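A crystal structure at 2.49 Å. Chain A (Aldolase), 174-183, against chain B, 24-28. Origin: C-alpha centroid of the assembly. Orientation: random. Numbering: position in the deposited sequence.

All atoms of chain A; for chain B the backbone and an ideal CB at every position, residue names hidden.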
# COMPACT_ATOMS: atom_id res chain seq x y z
N THR A 174 15.11 9.36 9.10
CA THR A 174 14.08 8.52 8.49
C THR A 174 12.71 8.83 9.07
O THR A 174 11.71 8.88 8.34
CB THR A 174 14.43 7.06 8.69
OG1 THR A 174 15.75 6.82 8.18
CG2 THR A 174 13.44 6.18 7.98
N ASN A 175 12.63 9.03 10.38
CA ASN A 175 11.37 9.41 11.01
C ASN A 175 10.90 10.77 10.52
O ASN A 175 9.71 10.96 10.24
CB ASN A 175 11.50 9.40 12.53
CG ASN A 175 11.66 8.00 13.11
OD1 ASN A 175 11.45 7.00 12.42
ND2 ASN A 175 12.03 7.93 14.38
N ASN A 176 11.82 11.74 10.40
CA ASN A 176 11.47 13.03 9.81
C ASN A 176 10.95 12.86 8.39
O ASN A 176 9.97 13.50 8.01
CB ASN A 176 12.68 13.95 9.80
CG ASN A 176 13.11 14.33 11.18
OD1 ASN A 176 12.36 14.19 12.14
ND2 ASN A 176 14.33 14.84 11.29
N THR A 177 11.61 12.02 7.59
CA THR A 177 11.18 11.79 6.22
C THR A 177 9.80 11.16 6.20
O THR A 177 8.94 11.55 5.39
CB THR A 177 12.17 10.89 5.49
OG1 THR A 177 13.48 11.48 5.55
CG2 THR A 177 11.77 10.74 4.04
N GLU A 178 9.57 10.17 7.06
CA GLU A 178 8.27 9.51 7.07
C GLU A 178 7.18 10.48 7.52
O GLU A 178 6.07 10.45 6.99
CB GLU A 178 8.31 8.28 7.97
CG GLU A 178 9.02 7.12 7.34
CD GLU A 178 9.35 6.05 8.34
OE1 GLU A 178 9.87 6.39 9.41
OE2 GLU A 178 9.09 4.87 8.05
N GLU A 179 7.49 11.34 8.49
CA GLU A 179 6.53 12.35 8.90
C GLU A 179 6.24 13.33 7.77
O GLU A 179 5.09 13.69 7.53
CB GLU A 179 7.04 13.08 10.14
CG GLU A 179 6.02 13.99 10.79
CD GLU A 179 4.83 13.23 11.34
OE1 GLU A 179 5.04 12.16 11.96
OE2 GLU A 179 3.68 13.68 11.14
N LEU A 180 7.28 13.75 7.05
CA LEU A 180 7.08 14.67 5.93
C LEU A 180 6.24 14.02 4.84
O LEU A 180 5.32 14.64 4.30
CB LEU A 180 8.42 15.11 5.36
CG LEU A 180 9.04 16.32 6.02
CD1 LEU A 180 10.50 16.38 5.59
CD2 LEU A 180 8.27 17.58 5.63
N GLU A 181 6.57 12.77 4.48
CA GLU A 181 5.84 12.11 3.40
C GLU A 181 4.37 11.94 3.77
O GLU A 181 3.48 12.18 2.95
CB GLU A 181 6.49 10.76 3.09
CG GLU A 181 5.67 9.86 2.19
CD GLU A 181 5.59 10.33 0.74
OE1 GLU A 181 6.29 11.29 0.34
OE2 GLU A 181 4.81 9.72 -0.02
N GLU A 182 4.11 11.56 5.02
CA GLU A 182 2.75 11.43 5.51
C GLU A 182 2.01 12.77 5.45
O GLU A 182 0.81 12.81 5.15
CB GLU A 182 2.78 10.89 6.94
CG GLU A 182 1.44 10.78 7.58
CD GLU A 182 0.54 9.78 6.88
OE1 GLU A 182 -0.69 9.95 6.98
OE2 GLU A 182 1.07 8.85 6.23
N THR A 183 2.71 13.86 5.74
CA THR A 183 2.08 15.18 5.65
C THR A 183 1.81 15.57 4.20
O THR A 183 0.74 16.09 3.88
CB THR A 183 2.95 16.22 6.35
OG1 THR A 183 2.96 15.94 7.76
CG2 THR A 183 2.39 17.61 6.13
N UNK B 24 0.96 2.61 11.10
CA UNK B 24 1.87 3.47 11.85
C UNK B 24 3.12 3.71 11.04
O UNK B 24 3.66 2.78 10.42
CB UNK B 24 2.22 2.86 13.21
N UNK B 25 3.59 4.96 11.04
CA UNK B 25 4.81 5.34 10.35
C UNK B 25 5.72 6.07 11.31
O UNK B 25 5.26 6.88 12.12
CB UNK B 25 4.51 6.21 9.13
N UNK B 26 7.02 5.79 11.23
CA UNK B 26 7.99 6.56 11.99
C UNK B 26 7.81 6.37 13.48
O UNK B 26 7.66 5.25 13.98
CB UNK B 26 7.88 8.05 11.64
N UNK B 27 7.82 7.48 14.21
CA UNK B 27 7.71 7.50 15.66
C UNK B 27 6.27 7.63 16.15
O UNK B 27 6.06 7.76 17.36
CB UNK B 27 8.55 8.65 16.22
N UNK B 28 5.28 7.59 15.26
CA UNK B 28 3.91 7.91 15.63
C UNK B 28 3.16 6.69 16.16
O UNK B 28 3.33 5.57 15.66
CB UNK B 28 3.17 8.50 14.43

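Chain A presents one face of a helix, with Asn A175, Glu A178 and Glu A182 lined up along it, and a short loop of chain B lies against that face. The face is polar and carries acidic side chains.

Position 24 has an extended backbone, and nothing of the helix stretch lies within 5.5 Å of its ideal CB. This contact sets no rule here, and many residues would serve. The deposited residue is Ala B24, which takes no part.

Position 25 is also extended, but its CA-to-CB bond points toward the helix. The ideal CB sits 4.5 Å from CB of Glu A178 and 5.2 Å from OE2 of Glu A182. A small or medium side chain would suit: alanine, serine, threonine or valine could pack here, and a longer basic one might reach for the carboxylates if it found a path. An acidic one would meet like charge. The deposited residue is Thr B25, in the p rotamer. Its OG1 lies 4.3 Å from the backbone O of Glu A178, too far for a hydrogen bond, and its CG2 is 4.4 Å from OE2 of Glu A182. The residue therefore fills space beside the helix, although it is poorly ordered.

Position 26 is the most constrained. Its phi of 65° and psi of -133° favour glycine before any neighbour is considered, and they place it at the first corner of a type II' turn. An ideal CB would stand 3.4 Å from OE1 of Glu A178 and 3.7 Å from the backbone O of Asn A175, close but not a clash. Gly B26 is the deposited residue. Its CA approaches to 3.2 Å from OE1 of Glu A178 and 3.5 Å from OD1 of Asn A175, so the bare CA meets two side-chain oxygens on its helix side. Its N is 3.4 Å from that same OE1, but the angle is too poor for a hydrogen bond.

Position 27, the second corner, points sideways, with its ideal CB 4.0 Å from ND2 of Asn A175. Alanine, serine or threonine would suit, as might longer polar residues. Ser B27 is found, also poorly ordered; its CB packs near that amide, while its OG, 4.9 Å from ND2 of Asn A175, is too far for a hydrogen bond.

Position 28 closes the turn, its N bonding to O of Thr B25 at 3.2 Å. The ideal CB lies 4.8 Å from OE1 of Glu A179, so the demand is loose. Ala B28 is deposited and barely touches the helix.

Chain B 24-28: ATGSA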
# COMPACT_ATOMS: atom_id res chain seq x y z
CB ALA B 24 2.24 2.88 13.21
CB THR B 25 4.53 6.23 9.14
OG1 THR B 25 4.21 7.55 9.60
CG2 THR B 25 3.38 5.69 8.30
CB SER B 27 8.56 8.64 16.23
OG SER B 27 7.89 9.89 16.09
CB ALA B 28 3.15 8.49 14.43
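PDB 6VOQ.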